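Local coordinates for protein SmhA (PDB 7A27) that probably serves as one component of Smh, a tripartite alpha-pore-forming toxin, and can bind calcium, at residues A[3-7]-A[327-331]; A[195-199]-A[235-239]. All coordinates share one frame; numbering follows the deposited sequence.

Interaction 1. Residues A[3-7]-A[327-331]; sequences NLTSI and EIKQA
The flat amide of Q330 takes the side chain of L4 over one of its faces, with CB toward the nitrogen end and CD1 toward the oxygen end. L4 CB is 3.8 Å from Q330 NE2, and L4 CD1 is 3.8 Å from Q330 OE1, which makes this van der Waals cover rather than bonding. No atom of 3-7 comes over the opposite face. At the NE2 edge sits the second amide, that of N3, whose plane is turned about 50° from that of Q330. The two amide nitrogens, N3 ND2 and Q330 NE2, stay 4.3 Å apart; both carry only donor hydrogens, and no hydrogen bond links them. T5 N comes in near NE2 too, from above the plane on the side of L4.

Q330 gets there by being straight: CG lies anti to the backbone N (chi1 -176°) and the chain stays extended, carrying the amide out from the helix to the N-terminal segment. The L4 fork splits. CD1 stays over the amide and reaches the helix backbone, 3.8 Å from E327 O, an oxygen that also accepts the A331 N-H, while CD2 passes on to A331 CB at 4.1 Å.

In the fold, this is the start of the modelled chain, a short 3-10 turn in the loop ahead of helix 14-37, lying against the first turns of helix 325-358 at one end of an elongated helical bundle, as in ClyA-like toxins. L4 also packs on A322 in the connection before that helix, and I7 continues onto helix 301-321 through A315, I318 and I319.

Within the turn, S6 OG donates to N3 O at 2.8 Å, nearly in line with the carbonyl (174°). E327 adds CB beside the same L4 CD1, while its carboxylate turns away to G323 N, from which OE1 accepts.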
loop_
_atom_site.group_PDB
_atom_site.type_symbol
_atom_site.label_atom_id
_atom_site.label_comp_id
_atom_site.label_asym_id
_atom_site.label_seq_id
_atom_site.Cartn_x
_atom_site.Cartn_y
_atom_site.Cartn_z
ATOM N N ASN A 3 38.704 13.428 3.464
ATOM C CA ASN A 3 38.997 13.237 2.001
ATOM C C ASN A 3 37.736 12.722 1.266
ATOM O O ASN A 3 36.770 12.290 1.935
ATOM C CB ASN A 3 40.217 12.333 1.780
ATOM C CG ASN A 3 40.896 12.591 0.444
ATOM O OD1 ASN A 3 41.353 13.706 0.181
ATOM N ND2 ASN A 3 40.963 11.575 -0.404
ATOM N N LEU A 4 37.728 12.839 -0.074
ATOM C CA LEU A 4 36.621 12.545 -1.029
ATOM C C LEU A 4 36.118 11.118 -0.909
ATOM O O LEU A 4 34.937 10.905 -1.053
ATOM C CB LEU A 4 37.166 12.782 -2.440
ATOM C CG LEU A 4 37.171 14.240 -2.876
ATOM C CD1 LEU A 4 38.352 14.534 -3.788
ATOM C CD2 LEU A 4 35.834 14.597 -3.512
ATOM N N THR A 5 37.049 10.186 -0.733
ATOM C CA THR A 5 36.877 8.724 -0.540
ATOM C C THR A 5 35.714 8.403 0.428
ATOM O O THR A 5 35.232 7.265 0.374
ATOM C CB THR A 5 38.240 8.169 -0.091
ATOM O OG1 THR A 5 38.217 6.752 0.023
ATOM C CG2 THR A 5 38.690 8.719 1.243
ATOM N N SER A 6 35.252 9.358 1.241
ATOM C CA SER A 6 34.239 9.155 2.316
ATOM C C SER A 6 32.860 9.775 1.999
ATOM O O SER A 6 31.930 9.532 2.767
ATOM C CB SER A 6 34.762 9.701 3.627
ATOM O OG SER A 6 34.793 11.122 3.580
ATOM N N ILE A 7 32.712 10.580 0.943
ATOM C CA ILE A 7 31.398 11.226 0.637
ATOM C C ILE A 7 30.460 10.183 0.033
ATOM O O ILE A 7 30.888 9.347 -0.753
ATOM C CB ILE A 7 31.503 12.504 -0.225
ATOM C CG1 ILE A 7 32.016 12.243 -1.636
ATOM C CG2 ILE A 7 32.345 13.544 0.476
ATOM C CD1 ILE A 7 31.857 13.423 -2.580
ATOM N N GLU A 327 42.227 15.343 -8.100
ATOM C CA GLU A 327 41.125 15.478 -7.111
ATOM C C GLU A 327 39.821 15.782 -7.868
ATOM O O GLU A 327 38.794 15.191 -7.529
ATOM C CB GLU A 327 41.464 16.514 -6.034
ATOM C CG GLU A 327 42.356 15.985 -4.920
ATOM C CD GLU A 327 43.018 17.019 -4.008
ATOM O OE1 GLU A 327 42.764 18.251 -4.160
ATOM O OE2 GLU A 327 43.794 16.589 -3.123
ATOM N N ILE A 328 39.860 16.663 -8.871
ATOM C CA ILE A 328 38.673 17.023 -9.712
ATOM C C ILE A 328 38.245 15.780 -10.510
ATOM O O ILE A 328 37.039 15.521 -10.624
ATOM C CB ILE A 328 38.974 18.251 -10.604
ATOM C CG1 ILE A 328 39.169 19.517 -9.762
ATOM C CG2 ILE A 328 37.895 18.446 -11.669
ATOM C CD1 ILE A 328 39.615 20.714 -10.565
ATOM N N LYS A 329 39.211 15.024 -11.033
ATOM C CA LYS A 329 38.958 13.789 -11.816
ATOM C C LYS A 329 38.264 12.766 -10.905
ATOM O O LYS A 329 37.300 12.112 -11.371
ATOM C CB LYS A 329 40.260 13.239 -12.405
ATOM C CG LYS A 329 40.040 12.299 -13.575
ATOM C CD LYS A 329 40.919 11.047 -13.582
ATOM C CE LYS A 329 40.455 10.019 -12.556
ATOM N NZ LYS A 329 41.002 8.659 -12.826
ATOM N N GLN A 330 38.721 12.644 -9.650
ATOM C CA GLN A 330 38.180 11.706 -8.623
ATOM C C GLN A 330 36.746 12.123 -8.265
ATOM O O GLN A 330 35.899 11.237 -8.103
ATOM C CB GLN A 330 39.078 11.684 -7.382
ATOM C CG GLN A 330 38.684 10.686 -6.296
ATOM C CD GLN A 330 39.541 10.798 -5.050
ATOM O OE1 GLN A 330 40.435 11.629 -4.926
ATOM N NE2 GLN A 330 39.218 10.005 -4.046
ATOM N N ALA A 331 36.488 13.419 -8.114
ATOM C CA ALA A 331 35.158 13.977 -7.797
ATOM C C ALA A 331 34.185 13.713 -8.956
ATOM O O ALA A 331 33.029 13.347 -8.680
ATOM C CB ALA A 331 35.277 15.444 -7.508
#

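Interaction 2. Residues A[195-199]-A[235-239]; sequences VQLGQ and GIQAI
G198 and Q237 form an antiparallel hydrogen-bonded pair between strands 198-206 and 230-237, at the open end of a two-stranded hairpin placed much like the beta tongue of ClyA-family toxins. The bond from G198 N to Q237 O is 2.8 Å long. Its return partner, Q237 N to G198 O, is 3.1 Å, with the donor above the carbonyl plane, 70° out of it. CA-H...O contacts supplement the pair: Q199 CA approaches G235 O at 3.2 Å, and I236 CA approaches G198 O.

Apolar contacts lie on both faces. L197 CD1 meets I236 CG2 at 3.9 Å, on the face covered by helices 14-37 and 160-188. On the other, I239 crosses the aliphatic part of Q196, whose CG, anti to the backbone N (chi1 -169°), lies 3.4 Å from I239 CG1; I239 CD1 comes 3.7 Å from G198 N.

The polar ends find partners inside the chain: Q199 NE2 bonds L362 O and S37 OG, and Q237 OE1 bonds S200 OG. Q196 also lies near N359, a calcium-binding residue without calcium here. The chemistry implies a register set by backbone bonds, with L197 and I236 turned to the helices and I239 packed on Q196 at a more exposed edge.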
loop_
_atom_site.group_PDB
_atom_site.type_symbol
_atom_site.label_atom_id
_atom_site.label_comp_id
_atom_site.label_asym_id
_atom_site.label_seq_id
_atom_site.Cartn_x
_atom_site.Cartn_y
_atom_site.Cartn_z
ATOM N N VAL A 195 1.450 -4.529 -11.661
ATOM C CA VAL A 195 0.425 -5.140 -10.774
ATOM C C VAL A 195 -0.979 -5.005 -11.355
ATOM O O VAL A 195 -1.325 -3.968 -11.909
ATOM C CB VAL A 195 0.465 -4.567 -9.344
ATOM C CG1 VAL A 195 1.853 -4.690 -8.751
ATOM C CG2 VAL A 195 -0.052 -3.142 -9.270
ATOM N N GLN A 196 -1.775 -6.033 -11.087
ATOM C CA GLN A 196 -3.213 -6.145 -11.397
ATOM C C GLN A 196 -3.779 -7.235 -10.465
ATOM O O GLN A 196 -3.194 -8.324 -10.375
ATOM C CB GLN A 196 -3.354 -6.477 -12.885
ATOM C CG GLN A 196 -4.773 -6.363 -13.447
ATOM C CD GLN A 196 -5.184 -4.991 -13.938
ATOM O OE1 GLN A 196 -5.141 -3.979 -13.221
ATOM N NE2 GLN A 196 -5.652 -4.974 -15.180
ATOM N N LEU A 197 -4.881 -6.930 -9.781
ATOM C CA LEU A 197 -5.714 -7.904 -9.028
ATOM C C LEU A 197 -7.152 -7.745 -9.516
ATOM O O LEU A 197 -7.514 -6.630 -9.880
ATOM C CB LEU A 197 -5.599 -7.618 -7.529
ATOM C CG LEU A 197 -4.306 -8.071 -6.848
ATOM C CD1 LEU A 197 -4.389 -7.859 -5.345
ATOM C CD2 LEU A 197 -4.003 -9.522 -7.176
ATOM N N GLY A 198 -7.932 -8.816 -9.564
ATOM C CA GLY A 198 -9.330 -8.774 -10.031
ATOM C C GLY A 198 -10.295 -8.950 -8.876
ATOM O O GLY A 198 -9.853 -8.840 -7.724
ATOM N N GLN A 199 -11.565 -9.224 -9.186
ATOM C CA GLN A 199 -12.633 -9.489 -8.190
ATOM C C GLN A 199 -13.751 -10.287 -8.851
ATOM O O GLN A 199 -13.833 -10.288 -10.097
ATOM C CB GLN A 199 -13.197 -8.183 -7.636
ATOM C CG GLN A 199 -13.823 -7.253 -8.668
ATOM C CD GLN A 199 -14.608 -6.143 -7.998
ATOM O OE1 GLN A 199 -15.527 -6.393 -7.212
ATOM N NE2 GLN A 199 -14.248 -4.903 -8.295
ATOM N N GLY A 235 -14.932 -10.877 -3.562
ATOM C CA GLY A 235 -13.597 -11.263 -3.087
ATOM C C GLY A 235 -12.556 -10.987 -4.148
ATOM O O GLY A 235 -12.919 -11.046 -5.357
ATOM N N ILE A 236 -11.323 -10.682 -3.723
ATOM C CA ILE A 236 -10.159 -10.464 -4.634
ATOM C C ILE A 236 -9.922 -11.773 -5.389
ATOM O O ILE A 236 -10.219 -12.842 -4.804
ATOM C CB ILE A 236 -8.878 -10.060 -3.878
ATOM C CG1 ILE A 236 -9.055 -8.796 -3.031
ATOM C CG2 ILE A 236 -7.715 -9.918 -4.846
ATOM C CD1 ILE A 236 -9.386 -7.561 -3.814
ATOM N N GLN A 237 -9.405 -11.694 -6.619
ATOM C CA GLN A 237 -9.046 -12.872 -7.440
ATOM C C GLN A 237 -7.765 -12.542 -8.205
ATOM O O GLN A 237 -7.468 -11.361 -8.397
ATOM C CB GLN A 237 -10.164 -13.202 -8.414
ATOM C CG GLN A 237 -10.425 -14.699 -8.508
ATOM C CD GLN A 237 -11.297 -15.241 -7.398
ATOM O OE1 GLN A 237 -12.299 -14.642 -6.984
ATOM N NE2 GLN A 237 -11.029 -16.498 -7.074
ATOM N N ALA A 238 -6.998 -13.554 -8.586
ATOM C CA ALA A 238 -5.802 -13.353 -9.422
ATOM C C ALA A 238 -6.319 -13.101 -10.834
ATOM O O ALA A 238 -7.437 -13.588 -11.132
ATOM C CB ALA A 238 -4.900 -14.558 -9.350
ATOM N N ILE A 239 -5.565 -12.377 -11.659
ATOM C CA ILE A 239 -5.966 -12.106 -13.069
ATOM C C ILE A 239 -5.936 -13.387 -13.908
ATOM O O ILE A 239 -6.901 -13.562 -14.672
ATOM C CB ILE A 239 -5.146 -10.949 -13.653
ATOM C CG1 ILE A 239 -5.539 -9.660 -12.940
ATOM C CG2 ILE A 239 -5.315 -10.801 -15.156
ATOM C CD1 ILE A 239 -6.976 -9.220 -13.144
#

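How the interactions relate
Interaction 2 is the buried contact and interaction 1 the more superficial one, on opposite sides of the chain's centre with their own centres about 50 Å apart. They share no residues, yet helix 325-358 reaches both, and the loop 3-7 leads into helix 14-37, which covers L197 and I236. Helix 325-358, whose start meets L4, carries N355 near its other end, and N355 OD1 bonds V195 N. The chemistry follows the setting. At the end of the bundle, a terminal segment rests on a helix by van der Waals contact, mostly of side chains, with no hydrogen bond across. At the hairpin base, backbone bonds pair two strands, and side chains complete the fit.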